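DUF4276 family protein (Pyrococcus horikoshii, PDB 2P62) is of unknown function but belongs to the DUF3226 family of the Toprim-like clan, whose fold also occurs in enzymes that act on nucleic acids. Local coordinates at residues K18-L21 with E22-G26; Q178-G181 with D182-P186; R225-E229 with V230-P234. One frame throughout, in Å; residues are numbered along the deposited sequence.

Contact 1: residues K18-L21 with E22-G26; sequences KVLL and EKLYG
The ring of Tyr25 meets the helix end with its edge turned to Leu21, whose CA lies near the ring plane, while the carbonyl O of Leu20, whose place is less sure, approaches obliquely. The Leu21 side chain adds only a loose touch, its CD2 4.4 Å from Tyr25 CD1. The other flat group, the carboxylate of Glu22, carries the aliphatic part of Lys18 across one face: Lys18 CD stands 3.3 Å from Glu22 CD, over the face but somewhat off the normal. A swing of Lys18 CG anti to its own N (chi1 -169°), followed by bends farther along the chain, lays the methylenes there. Lys18 NZ lies 4.5 Å from Glu22 OE1, beyond a salt bridge. The stronger mate of Glu22 is Arg28, which is salt-bridged to OE1; Lys23 NZ makes a long bridge to OE2.

Lys18 and Glu22, Leu21 and Tyr25, and Leu20 and Tyr25 are four or five residues apart, on the last turns of helix 11-23 and its exit. Glu22 N bonds to Lys18 O at 2.9 Å and Lys23 N to Val19 O at 2.9 Å, regular i to i+4 links. Beyond them the bonds of Leu20 O to Leu24 N and Tyr25 N are doubtful. Gly26 then takes a positive phi (75°), which a residue without CB adopts easily as the chain turns away.

Apolar Val19, Leu20 and Leu21 are buried against other elements, whereas charged Lys23 is exposed. Val19 and Leu20 pack on Ile212 of helix 204-218, Leu20 and Leu24 on Leu227 of helix 220-229, Leu21 on Leu53 of strand 51-55, and Tyr25 on Leu236 of helix 233-239, which places this helix end among three helices and a strand.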
# COMPACT_ATOMS: atom_id res chain seq x y z
N LYS A 18 9.29 11.66 4.41
CA LYS A 18 8.45 12.04 5.54
C LYS A 18 9.01 11.55 6.87
O LYS A 18 9.05 12.30 7.85
CB LYS A 18 7.02 11.51 5.31
CG LYS A 18 5.96 12.04 6.28
CD LYS A 18 5.62 11.04 7.37
CE LYS A 18 4.71 9.95 6.86
NZ LYS A 18 3.43 10.53 6.42
N VAL A 19 9.48 10.31 6.94
CA VAL A 19 10.00 9.84 8.21
C VAL A 19 11.29 10.59 8.59
O VAL A 19 11.51 10.90 9.76
CB VAL A 19 10.23 8.29 8.22
CG1 VAL A 19 11.26 7.88 7.17
CG2 VAL A 19 10.65 7.84 9.61
N LEU A 20 12.13 10.90 7.61
CA LEU A 20 13.35 11.64 7.92
C LEU A 20 13.02 13.07 8.34
O LEU A 20 13.55 13.57 9.33
CB LEU A 20 14.28 11.68 6.72
CG LEU A 20 14.87 10.35 6.26
CD1 LEU A 20 15.45 10.56 4.87
CD2 LEU A 20 15.93 9.84 7.24
N LEU A 21 12.15 13.73 7.58
CA LEU A 21 11.78 15.12 7.86
C LEU A 21 11.05 15.29 9.19
O LEU A 21 11.18 16.33 9.84
CB LEU A 21 10.93 15.68 6.72
CG LEU A 21 11.61 15.86 5.35
CD1 LEU A 21 10.61 16.36 4.32
CD2 LEU A 21 12.78 16.84 5.49
N GLU A 22 10.28 14.28 9.60
CA GLU A 22 9.55 14.33 10.86
C GLU A 22 10.41 13.86 12.03
O GLU A 22 10.73 14.63 12.94
CB GLU A 22 8.28 13.46 10.79
CG GLU A 22 7.17 14.04 9.90
CD GLU A 22 5.87 13.22 9.90
OE1 GLU A 22 4.89 13.69 9.29
OE2 GLU A 22 5.82 12.12 10.49
N LYS A 23 10.80 12.59 11.98
CA LYS A 23 11.57 11.97 13.05
C LYS A 23 13.02 12.41 13.21
O LYS A 23 13.61 12.23 14.27
CB LYS A 23 11.50 10.45 12.90
CG LYS A 23 10.07 9.90 12.94
CD LYS A 23 9.36 10.23 14.25
CE LYS A 23 7.94 9.62 14.33
NZ LYS A 23 7.00 10.23 13.35
N LEU A 24 13.58 13.00 12.17
CA LEU A 24 14.96 13.45 12.24
C LEU A 24 15.10 14.98 12.31
O LEU A 24 15.98 15.49 12.99
CB LEU A 24 15.74 12.91 11.05
CG LEU A 24 17.26 12.95 11.18
CD1 LEU A 24 17.72 11.98 12.28
CD2 LEU A 24 17.88 12.57 9.86
N TYR A 25 14.23 15.71 11.61
CA TYR A 25 14.33 17.17 11.64
C TYR A 25 13.24 17.92 12.39
O TYR A 25 13.17 19.14 12.29
CB TYR A 25 14.46 17.74 10.21
CG TYR A 25 15.71 17.29 9.51
CD1 TYR A 25 15.71 16.17 8.70
CD2 TYR A 25 16.92 17.95 9.72
CE1 TYR A 25 16.87 15.69 8.12
CE2 TYR A 25 18.11 17.48 9.13
CZ TYR A 25 18.07 16.35 8.34
OH TYR A 25 19.22 15.86 7.77
N GLY A 26 12.39 17.21 13.12
CA GLY A 26 11.35 17.86 13.89
C GLY A 26 10.15 18.42 13.14
O GLY A 26 9.34 19.13 13.72

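Contact 2: residues Q178-G181 with D182-P186; sequences QDKG and DKLTP
Lys180 reaches forward to Lys183 along the loop joining helix 171-180 to helix 186-196: the first helix ends at Lys180, with Gly181 the first residue beyond it, and Thr185 is the N-cap of the second. The Lys180 side chain runs fully extended from CG anti to its backbone N (chi1 -177°), alongside the loop. Its ammonium donates to the carbonyl of Lys183, NZ to O being 3.0 Å, with the donor tilted 22° from the carbonyl plane. The same NZ has a salt bridge to Asp188 in the next helix, so one lysine ties together the end of one helix, the loop and the start of the other; a long, flexible cation suits that span.

Gly181 allows the bend, since its positive phi costs little where no CB is present. Asp182 bends its carboxylate over the backbone N of the next residue: OD2 receives Lys183 N from above the carboxylate plane, although the 2.5 Å between those two atoms is short enough to leave the detail uncertain. Asp182 OD1 has its partner in Lys147, so the acid faces a nearby positive charge.

Thr185 places OG1 between its backbone N and carbonyl carbon (chi1 59°), from where it caps Asp188 N, a task suited to a short hydroxyl. Tyr169 of the second subunit packs against Lys180, putting the junction beside the dimer partner. The methylenes of Lys180 also serve as apolar surface, Leu184 CD1 lying 4.2 Å from Lys180 CD, while Thr185 CG2 comes to 4.0 Å from Lys180 NZ.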
# COMPACT_ATOMS: atom_id res chain seq x y z
N GLN A 178 19.12 -18.22 -7.22
CA GLN A 178 19.08 -19.52 -7.89
C GLN A 178 17.69 -19.89 -8.40
O GLN A 178 17.54 -20.27 -9.56
CB GLN A 178 19.58 -20.62 -6.95
CG GLN A 178 21.09 -20.84 -6.99
CD GLN A 178 21.56 -21.87 -5.96
OE1 GLN A 178 21.66 -21.57 -4.76
NE2 GLN A 178 21.85 -23.08 -6.43
N ASP A 179 16.69 -19.78 -7.54
CA ASP A 179 15.32 -20.13 -7.93
C ASP A 179 14.73 -19.17 -8.95
O ASP A 179 13.93 -19.58 -9.80
CB ASP A 179 14.41 -20.21 -6.70
CG ASP A 179 14.83 -21.30 -5.72
OD1 ASP A 179 15.52 -22.25 -6.14
OD2 ASP A 179 14.46 -21.21 -4.53
N LYS A 180 15.12 -17.90 -8.87
CA LYS A 180 14.62 -16.90 -9.80
C LYS A 180 15.29 -17.01 -11.15
O LYS A 180 14.72 -16.62 -12.17
CB LYS A 180 14.85 -15.49 -9.23
CG LYS A 180 14.29 -14.38 -10.10
CD LYS A 180 14.76 -13.02 -9.59
CE LYS A 180 14.31 -11.88 -10.50
NZ LYS A 180 14.99 -10.60 -10.13
N GLY A 181 16.51 -17.54 -11.15
CA GLY A 181 17.25 -17.70 -12.39
C GLY A 181 17.86 -16.40 -12.87
O GLY A 181 17.99 -16.19 -14.08
N ASP A 182 18.22 -15.53 -11.93
CA ASP A 182 18.82 -14.22 -12.25
C ASP A 182 19.13 -13.51 -10.94
O ASP A 182 18.71 -13.96 -9.87
CB ASP A 182 17.84 -13.37 -13.08
CG ASP A 182 18.48 -12.10 -13.67
OD1 ASP A 182 17.75 -11.33 -14.33
OD2 ASP A 182 19.70 -11.87 -13.49
N LYS A 183 19.87 -12.42 -11.01
CA LYS A 183 20.20 -11.67 -9.81
C LYS A 183 18.94 -10.98 -9.30
O LYS A 183 18.00 -10.71 -10.04
CB LYS A 183 21.27 -10.61 -10.08
CG LYS A 183 22.68 -11.15 -10.25
CD LYS A 183 23.65 -10.02 -10.60
CE LYS A 183 25.05 -10.54 -10.91
NZ LYS A 183 25.95 -9.46 -11.42
N LEU A 184 18.96 -10.69 -8.01
CA LEU A 184 17.87 -10.03 -7.33
C LEU A 184 17.91 -8.53 -7.59
O LEU A 184 18.99 -7.93 -7.59
CB LEU A 184 18.00 -10.30 -5.84
CG LEU A 184 17.21 -11.45 -5.22
CD1 LEU A 184 17.12 -12.64 -6.16
CD2 LEU A 184 17.87 -11.80 -3.91
N THR A 185 16.74 -7.92 -7.81
CA THR A 185 16.67 -6.47 -8.01
C THR A 185 16.65 -5.81 -6.63
O THR A 185 16.37 -6.47 -5.62
CB THR A 185 15.38 -6.03 -8.71
OG1 THR A 185 14.25 -6.43 -7.93
CG2 THR A 185 15.28 -6.61 -10.11
N PRO A 186 16.96 -4.51 -6.56
CA PRO A 186 16.92 -3.87 -5.24
C PRO A 186 15.53 -4.00 -4.63
O PRO A 186 15.39 -4.14 -3.42
CB PRO A 186 17.33 -2.43 -5.54
CG PRO A 186 16.95 -2.24 -6.99
CD PRO A 186 17.40 -3.55 -7.59

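Contact 3: residues R225-E229 with V230-P234; sequences RFLSE and VNLLP
Leu227 and Leu233 are brought together by their first torsions: CG of Leu227 stands anti to its carbonyl carbon (chi1 -69°), while Leu233 takes an unusual chi1 of -125°, and the two side chains meet at about a right angle, Leu233 CD1 lying 3.6 Å from Leu227 CB. The setting is a Schellman motif that ends helix 220-229. Asn231 adopts positive phi (61°), which asparagine tolerates better than most residues with a CB, and the chain folds back. Leu232 N bonds to Leu227 O at 2.7 Å, nearly in line with the carbonyl, and Asn231 N bonds to Ser228 O from above the carbonyl plane. Leu227 O also accepts Leu233 N, so two donors grip one oxygen at the turn.

Apolar side chains close the motif, as often accompanies it: Leu227 CD2 lies 3.8 Å from Leu232 CD1, the residues before and after the turn joining across it. Leu233 CD2 also touches Ser228 CB. With an alanine in place of this leucine, both methyls are gone, and Leu227 CB and Ser228 CB would probably face a gap while Tyr25 lost a packing partner. Val230 CG2 rests obliquely against the Phe226 ring, 3.4 Å from CE2, a compact branched residue fitting beside a broad ring. Phe226 continues onto Leu159 and Leu162 of helix 152-162, and Leu232 onto Tyr134 and Met136 of strand 129-136.

At the exposed edge of the helix the chemistry is polar. Glu229 OE1 is hydrogen-bonded to Tyr158 OH, and Glu229 forms a salt bridge with Arg225, whose NE reaches Glu229 OE2 at 2.9 Å, with that oxygen in the guanidinium plane.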
# COMPACT_ATOMS: atom_id res chain seq x y z
N ARG A 225 25.09 8.27 9.29
CA ARG A 225 26.24 7.83 8.51
C ARG A 225 25.77 7.36 7.13
O ARG A 225 26.38 7.65 6.11
CB ARG A 225 26.94 6.67 9.23
CG ARG A 225 28.05 6.02 8.42
CD ARG A 225 28.47 4.68 9.02
NE ARG A 225 29.24 3.94 8.03
CZ ARG A 225 29.51 2.64 8.10
NH1 ARG A 225 29.07 1.91 9.12
NH2 ARG A 225 30.21 2.07 7.12
N PHE A 226 24.66 6.62 7.13
CA PHE A 226 24.09 6.13 5.90
C PHE A 226 23.74 7.32 5.00
O PHE A 226 24.15 7.37 3.84
CB PHE A 226 22.85 5.27 6.20
CG PHE A 226 21.83 5.24 5.09
CD1 PHE A 226 20.65 5.97 5.20
CD2 PHE A 226 22.07 4.51 3.93
CE1 PHE A 226 19.72 5.98 4.16
CE2 PHE A 226 21.15 4.51 2.89
CZ PHE A 226 19.97 5.24 3.00
N LEU A 227 22.99 8.27 5.55
CA LEU A 227 22.57 9.47 4.81
C LEU A 227 23.75 10.23 4.21
O LEU A 227 23.64 10.86 3.15
CB LEU A 227 21.78 10.42 5.72
CG LEU A 227 20.39 9.98 6.20
CD1 LEU A 227 19.86 11.00 7.21
CD2 LEU A 227 19.45 9.84 5.01
N SER A 228 24.88 10.18 4.91
CA SER A 228 26.09 10.87 4.46
C SER A 228 26.80 10.09 3.34
O SER A 228 27.15 10.67 2.31
CB SER A 228 27.04 11.07 5.65
OG SER A 228 28.19 11.83 5.28
N GLU A 229 26.98 8.78 3.51
CA GLU A 229 27.65 7.97 2.50
C GLU A 229 26.87 7.88 1.19
O GLU A 229 27.46 7.65 0.13
CB GLU A 229 27.92 6.55 3.01
CG GLU A 229 28.59 6.50 4.37
CD GLU A 229 29.09 5.11 4.76
OE1 GLU A 229 28.47 4.10 4.35
OE2 GLU A 229 30.10 5.04 5.49
N VAL A 230 25.55 8.06 1.25
CA VAL A 230 24.73 8.00 0.05
C VAL A 230 24.52 9.40 -0.50
O VAL A 230 23.89 9.60 -1.54
CB VAL A 230 23.35 7.36 0.35
CG1 VAL A 230 22.53 7.30 -0.92
CG2 VAL A 230 23.54 5.97 0.90
N ASN A 231 25.06 10.37 0.22
CA ASN A 231 24.96 11.78 -0.14
C ASN A 231 23.52 12.29 -0.18
O ASN A 231 23.05 12.80 -1.19
CB ASN A 231 25.66 12.04 -1.48
CG ASN A 231 26.34 13.41 -1.52
OD1 ASN A 231 27.17 13.74 -0.66
ND2 ASN A 231 25.99 14.22 -2.53
N LEU A 232 22.82 12.12 0.94
CA LEU A 232 21.44 12.58 1.09
C LEU A 232 21.41 13.75 2.07
O LEU A 232 20.48 14.54 2.09
CB LEU A 232 20.53 11.46 1.62
CG LEU A 232 19.79 10.61 0.58
CD1 LEU A 232 19.04 9.50 1.27
CD2 LEU A 232 18.82 11.50 -0.22
N LEU A 233 22.45 13.86 2.88
CA LEU A 233 22.52 14.92 3.88
C LEU A 233 22.43 16.34 3.31
O LEU A 233 21.62 17.15 3.76
CB LEU A 233 23.80 14.77 4.70
CG LEU A 233 23.62 14.68 6.22
CD1 LEU A 233 22.40 13.83 6.58
CD2 LEU A 233 24.89 14.09 6.81
N PRO A 234 23.26 16.66 2.31
CA PRO A 234 23.21 18.01 1.73
C PRO A 234 21.85 18.38 1.14
O PRO A 234 21.46 19.54 1.17
CB PRO A 234 24.35 17.98 0.69
CG PRO A 234 24.52 16.52 0.39
CD PRO A 234 24.34 15.86 1.72

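All three contacts lie at helix ends, but in different surroundings. Contacts 1 and 3 are partly buried neighbours, centres about 15 Å apart, and they touch: Leu20 and Leu24 pack on Leu227, and Tyr25 on Leu233, so the end of helix 11-23 and the junction of helices 220-229 and 233-239 share one apolar seam. Contact 1 includes a buried acid, Glu22, held by Arg28, whereas the Arg225-Glu229 pair of contact 3 is exposed. Contact 2 is a surface contact, its centre about 34 Å from that of contact 1 and 28 Å from that of contact 3; salt bridges and capping dominate there, beside the second subunit. Each exit has a positive phi, taken by Gly26, Gly181 and Asn231.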